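Local coordinates for insulinase family protease (Yersinia pestis, PDB 3GO9), which is of unknown activity but belongs to the insulinase (M16) family, whose active members are zinc peptidases that cleave peptides within a closed chamber, at residues A25-K30 / W37-T42; G29-G34 / Q228-F233; E169-Y174 / A250-E255; V257-E262 / V442-K447. All coordinates share one frame; numbering follows the deposited sequence. Where two conformers were deposited one is given.

Interaction 1 of 4, residues A25-K30 / W37-T42; sequences AWQQGK and WQLLAT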
# COMPACT_ATOMS: atom_id res chain seq x y z
N ALA A 25 -12.72 5.09 -16.70
CA ALA A 25 -11.80 4.21 -17.41
C ALA A 25 -11.76 2.80 -16.77
O ALA A 25 -11.47 1.81 -17.49
CB ALA A 25 -10.44 4.80 -17.43
N TRP A 26 -12.02 2.70 -15.47
CA TRP A 26 -12.07 1.42 -14.76
C TRP A 26 -13.46 0.84 -14.86
O TRP A 26 -14.36 1.29 -14.09
CB TRP A 26 -11.66 1.56 -13.30
CG TRP A 26 -10.19 1.53 -13.10
CD1 TRP A 26 -9.36 2.57 -12.98
CD2 TRP A 26 -9.41 0.37 -13.01
NE1 TRP A 26 -8.09 2.15 -12.79
CE2 TRP A 26 -8.08 0.77 -12.83
CE3 TRP A 26 -9.70 -0.99 -13.08
CZ2 TRP A 26 -7.05 -0.11 -12.69
CZ3 TRP A 26 -8.68 -1.89 -12.92
CH2 TRP A 26 -7.35 -1.44 -12.73
N GLN A 27 -13.63 -0.12 -15.80
CA GLN A 27 -14.84 -0.86 -16.04
C GLN A 27 -15.02 -1.86 -14.93
O GLN A 27 -14.07 -2.52 -14.53
CB GLN A 27 -14.81 -1.62 -17.35
CG GLN A 27 -14.37 -0.78 -18.57
CD GLN A 27 -14.20 -1.59 -19.82
OE1 GLN A 27 -13.20 -1.44 -20.53
NE2 GLN A 27 -15.19 -2.45 -20.11
N GLN A 28 -16.23 -1.98 -14.43
CA GLN A 28 -16.44 -2.92 -13.32
C GLN A 28 -17.66 -3.76 -13.52
O GLN A 28 -18.62 -3.36 -14.19
CB GLN A 28 -16.58 -2.15 -12.04
CG GLN A 28 -15.42 -1.15 -11.79
CD GLN A 28 -15.57 -0.43 -10.51
OE1 GLN A 28 -14.88 -0.71 -9.55
NE2 GLN A 28 -16.47 0.54 -10.49
N GLY A 29 -17.64 -4.96 -12.99
CA GLY A 29 -18.82 -5.79 -13.03
C GLY A 29 -18.85 -6.75 -11.86
O GLY A 29 -17.87 -6.86 -11.09
N LYS A 30 -19.99 -7.42 -11.71
CA LYS A 30 -20.21 -8.40 -10.66
C LYS A 30 -20.92 -9.59 -11.31
O LYS A 30 -21.84 -9.41 -12.09
CB LYS A 30 -21.07 -7.87 -9.49
CG LYS A 30 -20.30 -7.18 -8.45
CD LYS A 30 -21.09 -6.87 -7.18
CE LYS A 30 -20.42 -5.75 -6.41
NZ LYS A 30 -19.15 -6.15 -5.71
N TRP A 37 -15.18 -7.91 -10.63
CA TRP A 37 -14.04 -7.72 -11.53
C TRP A 37 -13.93 -6.26 -11.94
O TRP A 37 -14.94 -5.54 -11.96
CB TRP A 37 -14.12 -8.62 -12.77
CG TRP A 37 -15.34 -8.50 -13.59
CD1 TRP A 37 -16.50 -9.23 -13.46
CD2 TRP A 37 -15.57 -7.60 -14.70
NE1 TRP A 37 -17.42 -8.85 -14.41
CE2 TRP A 37 -16.87 -7.87 -15.19
CE3 TRP A 37 -14.79 -6.64 -15.32
CZ2 TRP A 37 -17.44 -7.17 -16.28
CZ3 TRP A 37 -15.34 -5.93 -16.42
CH2 TRP A 37 -16.66 -6.20 -16.88
N GLN A 38 -12.69 -5.86 -12.27
CA GLN A 38 -12.40 -4.51 -12.66
C GLN A 38 -11.37 -4.57 -13.77
O GLN A 38 -10.39 -5.26 -13.64
CB GLN A 38 -11.89 -3.68 -11.50
CG GLN A 38 -12.77 -3.62 -10.28
CD GLN A 38 -12.30 -2.62 -9.23
OE1 GLN A 38 -11.47 -1.72 -9.48
NE2 GLN A 38 -12.82 -2.80 -8.03
N LEU A 39 -11.59 -3.83 -14.85
CA LEU A 39 -10.73 -3.87 -16.01
C LEU A 39 -10.36 -2.43 -16.43
O LEU A 39 -11.22 -1.55 -16.58
CB LEU A 39 -11.48 -4.57 -17.16
CG LEU A 39 -10.93 -4.47 -18.54
CD1 LEU A 39 -9.50 -4.99 -18.61
CD2 LEU A 39 -11.90 -5.27 -19.43
N LEU A 40 -9.08 -2.21 -16.65
CA LEU A 40 -8.58 -1.00 -17.21
C LEU A 40 -7.93 -1.31 -18.55
O LEU A 40 -6.84 -1.85 -18.59
CB LEU A 40 -7.53 -0.35 -16.27
CG LEU A 40 -6.99 1.01 -16.75
CD1 LEU A 40 -8.10 2.05 -16.88
CD2 LEU A 40 -5.81 1.56 -15.90
N ALA A 41 -8.61 -1.00 -19.66
CA ALA A 41 -7.97 -1.16 -20.97
C ALA A 41 -6.95 -0.02 -21.18
O ALA A 41 -7.26 1.15 -20.90
CB ALA A 41 -9.05 -1.12 -22.09
N THR A 42 -5.78 -0.35 -21.74
CA THR A 42 -4.70 0.63 -21.90
C THR A 42 -4.21 0.65 -23.36
O THR A 42 -3.12 0.18 -23.68
CB THR A 42 -3.54 0.31 -20.95
OG1 THR A 42 -3.01 -0.99 -21.25
CG2 THR A 42 -4.02 0.40 -19.49
O HOH W 1 -11.19 0.33 -19.51
O HOH W 2 -20.33 -8.99 -14.98

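Interaction 2 of 4, residues G29-G34 / Q228-F233; sequences GKLDNG and QISKAF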
# COMPACT_ATOMS: atom_id res chain seq x y z
N GLY A 29 -17.64 -4.96 -12.99
CA GLY A 29 -18.82 -5.79 -13.03
C GLY A 29 -18.85 -6.75 -11.86
O GLY A 29 -17.87 -6.86 -11.09
N LYS A 30 -19.99 -7.42 -11.71
CA LYS A 30 -20.21 -8.40 -10.66
C LYS A 30 -20.92 -9.59 -11.31
O LYS A 30 -21.84 -9.41 -12.09
CB LYS A 30 -21.07 -7.87 -9.49
CG LYS A 30 -20.30 -7.18 -8.45
CD LYS A 30 -21.09 -6.87 -7.18
CE LYS A 30 -20.42 -5.75 -6.41
NZ LYS A 30 -19.15 -6.15 -5.71
N LEU A 31 -20.52 -10.80 -10.97
CA LEU A 31 -21.18 -11.98 -11.44
C LEU A 31 -22.31 -12.31 -10.46
O LEU A 31 -22.39 -11.76 -9.39
CB LEU A 31 -20.23 -13.17 -11.57
CG LEU A 31 -18.92 -12.93 -12.39
CD1 LEU A 31 -18.08 -14.19 -12.52
CD2 LEU A 31 -19.25 -12.38 -13.79
N ASP A 32 -23.20 -13.19 -10.86
CA ASP A 32 -24.34 -13.45 -10.01
C ASP A 32 -24.00 -14.08 -8.66
O ASP A 32 -24.78 -13.96 -7.71
CB ASP A 32 -25.35 -14.30 -10.76
CG ASP A 32 -26.04 -13.53 -11.89
OD1 ASP A 32 -26.05 -12.26 -11.91
OD2 ASP A 32 -26.62 -14.23 -12.74
N ASN A 33 -22.85 -14.74 -8.58
CA ASN A 33 -22.35 -15.32 -7.31
C ASN A 33 -21.59 -14.34 -6.42
O ASN A 33 -21.04 -14.72 -5.35
CB ASN A 33 -21.47 -16.55 -7.60
CG ASN A 33 -20.24 -16.20 -8.38
OD1 ASN A 33 -19.97 -15.02 -8.66
ND2 ASN A 33 -19.47 -17.22 -8.72
N GLY A 34 -21.58 -13.08 -6.83
CA GLY A 34 -20.94 -11.99 -6.09
C GLY A 34 -19.47 -11.73 -6.42
O GLY A 34 -18.86 -10.80 -5.85
N GLN A 228 -14.79 -13.92 -20.94
CA GLN A 228 -13.95 -14.94 -20.44
C GLN A 228 -13.96 -14.98 -18.91
O GLN A 228 -13.84 -16.05 -18.30
CB GLN A 228 -12.53 -14.66 -20.87
CG GLN A 228 -12.28 -14.98 -22.28
CD GLN A 228 -10.84 -14.67 -22.58
OE1 GLN A 228 -10.51 -13.53 -22.74
NE2 GLN A 228 -9.96 -15.69 -22.51
N ILE A 229 -13.97 -13.80 -18.32
CA ILE A 229 -14.03 -13.74 -16.83
C ILE A 229 -15.32 -14.38 -16.35
O ILE A 229 -15.31 -15.17 -15.40
CB ILE A 229 -13.91 -12.29 -16.34
CG1 ILE A 229 -12.47 -11.78 -16.54
CG2 ILE A 229 -14.43 -12.13 -14.86
CD1 ILE A 229 -12.37 -10.25 -16.45
N SER A 230 -16.44 -14.05 -16.96
CA SER A 230 -17.71 -14.69 -16.58
C SER A 230 -17.67 -16.20 -16.69
O SER A 230 -18.08 -16.92 -15.78
CB SER A 230 -18.83 -14.14 -17.46
OG SER A 230 -20.06 -14.63 -16.98
N LYS A 231 -17.14 -16.70 -17.77
CA LYS A 231 -17.09 -18.15 -17.99
C LYS A 231 -16.13 -18.84 -17.02
O LYS A 231 -16.38 -19.97 -16.61
CB LYS A 231 -16.71 -18.47 -19.44
CG LYS A 231 -17.67 -17.87 -20.50
CD LYS A 231 -17.36 -18.36 -21.91
CE LYS A 231 -18.41 -17.91 -22.92
NZ LYS A 231 -18.28 -16.51 -23.33
N ALA A 232 -15.04 -18.17 -16.61
CA ALA A 232 -14.07 -18.72 -15.67
C ALA A 232 -14.57 -18.76 -14.25
O ALA A 232 -14.26 -19.72 -13.55
CB ALA A 232 -12.75 -17.99 -15.76
N PHE A 233 -15.29 -17.72 -13.82
CA PHE A 233 -15.55 -17.53 -12.40
C PHE A 233 -17.01 -17.62 -11.97
O PHE A 233 -17.29 -17.50 -10.79
CB PHE A 233 -14.96 -16.20 -11.92
CG PHE A 233 -13.44 -16.11 -12.04
CD1 PHE A 233 -12.87 -15.43 -13.09
CD2 PHE A 233 -12.61 -16.80 -11.16
CE1 PHE A 233 -11.51 -15.37 -13.23
CE2 PHE A 233 -11.22 -16.71 -11.29
CZ PHE A 233 -10.70 -16.00 -12.32

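Interaction 3 of 4, residues E169-Y174 / A250-E255; sequences EPWWRY and APLPPE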
# COMPACT_ATOMS: atom_id res chain seq x y z
N GLU A 169 10.36 -7.56 11.52
CA GLU A 169 10.97 -6.25 11.81
C GLU A 169 10.65 -5.84 13.25
O GLU A 169 9.49 -5.80 13.60
CB GLU A 169 10.32 -5.21 10.91
CG GLU A 169 11.14 -4.63 9.83
CD GLU A 169 10.80 -3.17 9.66
OE1 GLU A 169 9.65 -2.87 9.25
OE2 GLU A 169 11.66 -2.33 9.99
N PRO A 170 11.67 -5.50 14.08
CA PRO A 170 11.28 -4.98 15.41
C PRO A 170 10.32 -3.77 15.41
O PRO A 170 9.45 -3.67 16.30
CB PRO A 170 12.62 -4.58 16.03
CG PRO A 170 13.60 -5.60 15.44
CD PRO A 170 13.11 -5.85 14.04
N TRP A 171 10.42 -2.91 14.42
CA TRP A 171 9.43 -1.86 14.24
C TRP A 171 7.99 -2.41 14.12
O TRP A 171 7.05 -1.90 14.73
CB TRP A 171 9.72 -0.99 13.03
CG TRP A 171 8.58 -0.20 12.59
CD1 TRP A 171 7.86 -0.41 11.46
CD2 TRP A 171 7.92 0.90 13.28
NE1 TRP A 171 6.82 0.47 11.39
CE2 TRP A 171 6.85 1.30 12.47
CE3 TRP A 171 8.14 1.56 14.48
CZ2 TRP A 171 5.99 2.34 12.82
CZ3 TRP A 171 7.28 2.64 14.84
CH2 TRP A 171 6.21 3.00 13.99
N TRP A 172 7.80 -3.41 13.27
CA TRP A 172 6.49 -4.00 13.14
C TRP A 172 5.99 -4.65 14.42
O TRP A 172 4.82 -4.42 14.78
CB TRP A 172 6.44 -4.94 11.91
CG TRP A 172 5.03 -5.39 11.60
CD1 TRP A 172 4.57 -6.66 11.62
CD2 TRP A 172 3.91 -4.55 11.25
NE1 TRP A 172 3.22 -6.67 11.31
CE2 TRP A 172 2.79 -5.39 11.07
CE3 TRP A 172 3.74 -3.18 11.06
CZ2 TRP A 172 1.54 -4.91 10.74
CZ3 TRP A 172 2.49 -2.70 10.70
CH2 TRP A 172 1.41 -3.55 10.57
N ARG A 173 6.86 -5.36 15.12
CA ARG A 173 6.55 -5.96 16.42
C ARG A 173 6.10 -4.89 17.40
O ARG A 173 5.09 -5.05 18.09
CB ARG A 173 7.72 -6.74 17.02
CG ARG A 173 8.11 -7.96 16.23
CD ARG A 173 6.92 -8.87 15.99
NE ARG A 173 7.32 -10.06 15.27
CZ ARG A 173 6.47 -10.93 14.74
NH1 ARG A 173 5.15 -10.76 14.88
NH2 ARG A 173 6.96 -12.00 14.10
N TYR A 174 6.76 -3.75 17.38
CA TYR A 174 6.33 -2.64 18.25
C TYR A 174 4.97 -2.09 17.83
O TYR A 174 4.06 -1.95 18.63
CB TYR A 174 7.39 -1.53 18.22
CG TYR A 174 7.05 -0.36 19.09
CD1 TYR A 174 7.11 -0.45 20.49
CD2 TYR A 174 6.60 0.81 18.57
CE1 TYR A 174 6.81 0.62 21.31
CE2 TYR A 174 6.25 1.89 19.40
CZ TYR A 174 6.35 1.79 20.76
OH TYR A 174 6.00 2.84 21.57
N ALA A 250 -3.80 -0.25 16.66
CA ALA A 250 -4.04 0.73 17.73
C ALA A 250 -3.26 2.02 17.41
O ALA A 250 -2.31 2.03 16.56
CB ALA A 250 -3.60 0.19 19.03
N PRO A 251 -3.61 3.12 18.07
CA PRO A 251 -2.82 4.34 17.83
C PRO A 251 -1.37 4.13 18.29
O PRO A 251 -1.11 3.35 19.22
CB PRO A 251 -3.49 5.37 18.74
CG PRO A 251 -4.90 4.83 18.94
CD PRO A 251 -4.74 3.35 18.97
N LEU A 252 -0.45 4.79 17.61
CA LEU A 252 0.94 4.80 18.03
C LEU A 252 1.08 5.48 19.37
O LEU A 252 0.66 6.62 19.53
CB LEU A 252 1.77 5.54 17.01
CG LEU A 252 3.27 5.53 17.21
CD1 LEU A 252 3.97 4.18 16.99
CD2 LEU A 252 3.84 6.58 16.25
N PRO A 253 1.71 4.81 20.34
CA PRO A 253 1.92 5.51 21.61
C PRO A 253 2.81 6.72 21.48
O PRO A 253 3.69 6.73 20.64
CB PRO A 253 2.59 4.47 22.52
CG PRO A 253 2.38 3.21 21.88
CD PRO A 253 2.21 3.42 20.41
N PRO A 254 2.63 7.72 22.37
CA PRO A 254 3.40 8.95 22.28
C PRO A 254 4.86 8.88 22.80
O PRO A 254 5.69 9.74 22.45
CB PRO A 254 2.59 9.91 23.15
CG PRO A 254 1.92 9.05 24.14
CD PRO A 254 1.74 7.70 23.54
N GLU A 255 5.17 7.88 23.61
CA GLU A 255 6.45 7.81 24.28
C GLU A 255 7.61 7.53 23.28
O GLU A 255 7.43 6.78 22.31
CB GLU A 255 6.43 6.72 25.39
CG GLU A 255 5.49 7.03 26.55
CD GLU A 255 4.02 6.72 26.25
OE1 GLU A 255 3.76 5.95 25.29
OE2 GLU A 255 3.13 7.26 26.96
O HOH W 3 5.97 5.25 20.63

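Interaction 4 of 4, residues V257-E262 / V442-K447; sequences VSLMNE and VLMQPK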
# COMPACT_ATOMS: atom_id res chain seq x y z
N VAL A 257 10.90 5.73 21.86
CA VAL A 257 11.32 4.34 21.99
C VAL A 257 12.57 4.07 21.19
O VAL A 257 12.78 4.65 20.14
CB VAL A 257 10.21 3.43 21.54
CG1 VAL A 257 9.91 3.63 20.06
CG2 VAL A 257 10.55 1.99 21.87
N SER A 258 13.41 3.18 21.72
CA SER A 258 14.56 2.67 20.98
C SER A 258 14.26 1.21 20.62
O SER A 258 13.77 0.46 21.45
CB SER A 258 15.87 2.81 21.79
OG SER A 258 16.99 2.20 21.09
N LEU A 259 14.55 0.86 19.39
CA LEU A 259 14.32 -0.50 18.89
C LEU A 259 15.61 -0.95 18.29
O LEU A 259 16.09 -0.31 17.33
CB LEU A 259 13.23 -0.50 17.85
CG LEU A 259 11.91 0.05 18.37
CD1 LEU A 259 10.93 0.20 17.23
CD2 LEU A 259 11.25 -0.75 19.45
N MSE A 260 16.18 -2.03 18.84
CA MSE A 260 17.38 -2.65 18.25
C MSE A 260 16.99 -3.38 17.01
O MSE A 260 16.00 -4.11 17.00
CB MSE A 260 18.06 -3.67 19.15
CG MSE A 260 19.17 -4.45 18.41
SE MSE A 260 18.79 -6.23 17.67
CE MSE A 260 17.71 -6.20 16.08
N ASN A 261 17.78 -3.21 15.97
CA ASN A 261 17.54 -3.79 14.68
C ASN A 261 18.82 -4.46 14.17
O ASN A 261 19.89 -3.87 14.18
CB ASN A 261 17.11 -2.68 13.77
CG ASN A 261 16.82 -3.16 12.39
OD1 ASN A 261 17.14 -4.31 12.03
ND2 ASN A 261 16.26 -2.28 11.58
N GLU A 262 18.70 -5.71 13.69
CA GLU A 262 19.91 -6.45 13.32
C GLU A 262 20.41 -6.25 11.87
O GLU A 262 21.52 -6.67 11.60
CB GLU A 262 19.85 -7.92 13.77
CG GLU A 262 18.80 -8.81 13.15
CD GLU A 262 18.67 -10.12 13.92
OE1 GLU A 262 19.70 -10.76 14.22
OE2 GLU A 262 17.52 -10.51 14.26
N VAL A 442 11.11 7.70 17.28
CA VAL A 442 11.36 6.27 17.17
C VAL A 442 12.80 6.09 16.68
O VAL A 442 13.10 6.39 15.54
CB VAL A 442 10.37 5.62 16.23
CG1 VAL A 442 10.77 4.11 16.09
CG2 VAL A 442 8.92 5.81 16.71
N LEU A 443 13.65 5.56 17.54
CA LEU A 443 15.09 5.41 17.22
C LEU A 443 15.35 3.95 16.95
O LEU A 443 15.21 3.14 17.86
CB LEU A 443 15.94 5.83 18.39
CG LEU A 443 17.46 5.73 18.10
CD1 LEU A 443 17.91 6.64 16.97
CD2 LEU A 443 18.21 6.02 19.34
N MSE A 444 15.82 3.66 15.74
CA MSE A 444 16.26 2.29 15.44
C MSE A 444 17.78 2.30 15.62
O MSE A 444 18.44 3.19 15.11
CB MSE A 444 15.93 1.91 14.03
CG MSE A 444 14.66 2.48 13.51
SE MSE A 444 13.11 1.58 14.28
CE MSE A 444 13.34 0.16 12.99
N GLN A 445 18.30 1.35 16.38
CA GLN A 445 19.75 1.16 16.50
C GLN A 445 20.22 -0.18 15.91
O GLN A 445 19.45 -1.15 15.91
CB GLN A 445 20.15 1.23 17.93
CG GLN A 445 19.99 2.63 18.47
CD GLN A 445 20.46 2.76 19.86
OE1 GLN A 445 19.64 2.76 20.79
NE2 GLN A 445 21.76 2.90 20.05
N PRO A 446 21.45 -0.21 15.38
CA PRO A 446 22.00 -1.54 14.94
C PRO A 446 22.21 -2.48 16.09
O PRO A 446 22.57 -2.04 17.19
CB PRO A 446 23.36 -1.16 14.33
CG PRO A 446 23.23 0.30 13.94
CD PRO A 446 22.38 0.89 15.05
N LYS A 447 22.03 -3.79 15.86
CA LYS A 447 22.39 -4.77 16.90
C LYS A 447 23.82 -4.56 17.37
O LYS A 447 24.70 -4.30 16.56
CB LYS A 447 22.21 -6.23 16.43
CG LYS A 447 22.53 -7.24 17.57
CD LYS A 447 22.50 -8.69 17.11
CE LYS A 447 23.56 -9.52 17.86
NZ LYS A 447 23.19 -10.95 17.99

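Interaction 1 of 4, residues A25-K30 / W37-T42
W26 turns one face of its indole to L40: CB of L40 stands 3.5 Å from the centroid of the six-membered ring, only 7° off the ring normal, a CH-pi contact over one face. The two side chains cross at about a right angle, and the CD1 branch of L40 reaches back to CB of A25. Beside this pair, the ring of W26 is nearly perpendicular to the amide of Q38 (82° apart), and Q38 CB approaches the ring at CE3, 3.8 Å away. Q28 and Q38 run side by side in the same direction with their amide planes close to perpendicular; OE1 of Q38 turns instead to R395, which also makes a cation-pi contact with W26.

On the other face of the sheet W37 folds over G29. Its chi1 of 56° sets CG between the backbone N and the carbonyl carbon. The indole lies over the backbone of G29, whose N stands 3.7 Å above the ring plane, over its centre, with G29 CA 3.8 Å from the centroid of the five-membered ring. W37 NE1 donates to a water at 3.0 Å, which bonds weakly to K30 O. A second water accepts from A41 N; its other links are doubtful.

Backbone bonds pair Q27 with L39 and G29 with W37 in both directions, L39 N to Q27 O measuring 2.8 Å. Such antiparallel pairing belongs to a beta hairpin, here the edge of the mixed sheet in the N-terminal M16 domain, with helix 222-233 on the W37 face and helix 388-401 on the Q38 face.

Interaction 2 of 4, residues G29-G34 / Q228-F233
L31 and N33 meet the last turn of helix 222-233 in two different ways, one apolar and one polar. The apolar part belongs to the forked end of L31. Its CD1 lies 3.8 Å from CB of F233, and it comes closer still to the backbone of that residue, 3.6 Å from F233 C. The other branch, CD2, rests on S230, 3.9 Å from S230 CA. The leucine therefore straddles one turn of helix, while W37 packs against its flank.

The polar part is a single side-chain bond. ND2 of N33 donates to F233 O over 3.0 Å, at 152° at the hydrogen, and the acceptor lies close to the plane of the amide while the donor lies in the carbonyl plane. The same ND2 also donates to L236 O, and OD1 accepts from F35 N, so three bonds fix the rotation of the amide. Within the turn, G34 N bonds back to L31 O at 3.0 Å.

A type I beta turn at the tip of a hairpin, docked by a leucine and an asparagine onto a helix C-terminus, joins strand 26-30 to helix 222-233 in this alpha+beta M16 domain.

Interaction 3 of 4, residues E169-Y174 / A250-E255
L252 and P253 meet Y174 and W171 chiefly through apolar contacts, with one water supplying the polar link. In the apolar group, a single methyl serves both aromatic residues: CD1 of L252 lies 3.9 Å from CH2 of W171 and 4.0 Å from CE2 of Y174. It reaches the tyrosine at the ring edge, near the ring plane, and the leucine crosses each aromatic side chain at about a right angle. Both aromatic residues carry CG anti to the backbone N (Y174 chi1 -179°), and, spaced nearly one turn apart on the same side of the short helix, their rings extend to the loop. P253 comes to Y174 from a different direction. The two side chains reach toward each other tip to tip, and CG of the proline is 3.7 Å from the phenolic OH.

The polar group centres on a water that accepts from Y174 OH at 2.6 Å. It donates to P253 O at 2.7 Å and to E255 O at 2.7 Å, so both loop carbonyls are tied to the helix through one molecule, and the phenol is held as a donor.

Further polar links lie around the contact: R175 donates to A250 O, while L252 N donates to D274. Within the helix, R173 N bonds to E169 O, which places E169 at the N-cap.

The contact joins two M16 homology regions: helix 170-175 leans on the proline-rich linker that leads into strand 257-261 of the second one. Two domains joined by an extended linker, and facing each other across a chamber, are characteristic of M16 peptidases.

Interaction 4 of 4, residues V257-E262 / V442-K447
OE1 of Q445 is gripped by two donors, S258 OG, 2.7 Å from Q445 OE1, and the backbone N of V452. The serine approaches in the carbonyl plane, on a lone pair of the amide oxygen. Its OG is anti to the backbone N (chi1 175°) and meets a glutamine chain that is extended beyond CG. NE2 of Q445 donates to E449 and to P450 O, so the whole amide is held from both ends.

This side-chain bond lies across a parallel pair of strands, 257-261 and 440-446, at the edge of the five-stranded mixed sheet. The backbone ladder runs in the staggered pattern of parallel strands: V257 O takes L443 N, L259 N reaches L443 O, Q445 N returns to L259 O, and N261 N reaches Q445 O at 2.7 Å. The last rung, K447 N to N261 O, is also 2.7 Å but bent (131° at the hydrogen), its donor standing above the carbonyl plane as the strands end.

On the face of V257, L259, V442 and M444 the contacts are apolar. The valines lie side by side, pointing the same way, and their CG1 atoms are 4.1 Å apart. CD1 of L259 lies against the selenium of the selenomethionine M444 (3.9 Å) as well as against V442 CG1. W171 of helix 170-175 packs on L259, V442 and M444, and Y174 on V257.

Farther along, N261 bonds through OD1 to Q263 N, and its ND2 lies 4.1 Å from M444 CE.

Interactions 1 and 2 form one unit, sharing G29 and K30: the hairpin of interaction 1 supplies the turn that docks in interaction 2, and W37 CD1 touches I229 CG2 at 3.8 Å. Interactions 3 and 4 form another, their centres about 12 Å apart. There P170 CG packs on M260 O and W171 CB lies 3.8 Å from M444 CE, so the helix of interaction 3 lies on the sheet edge of interaction 4. The units sit on opposite sides of the chain's centre, with interactions 2 and 4 about 49 Å between centres. Different zinc ions lie about 8 Å from the W171 side chain and about 11 Å from A25's, none liganded by these contacts.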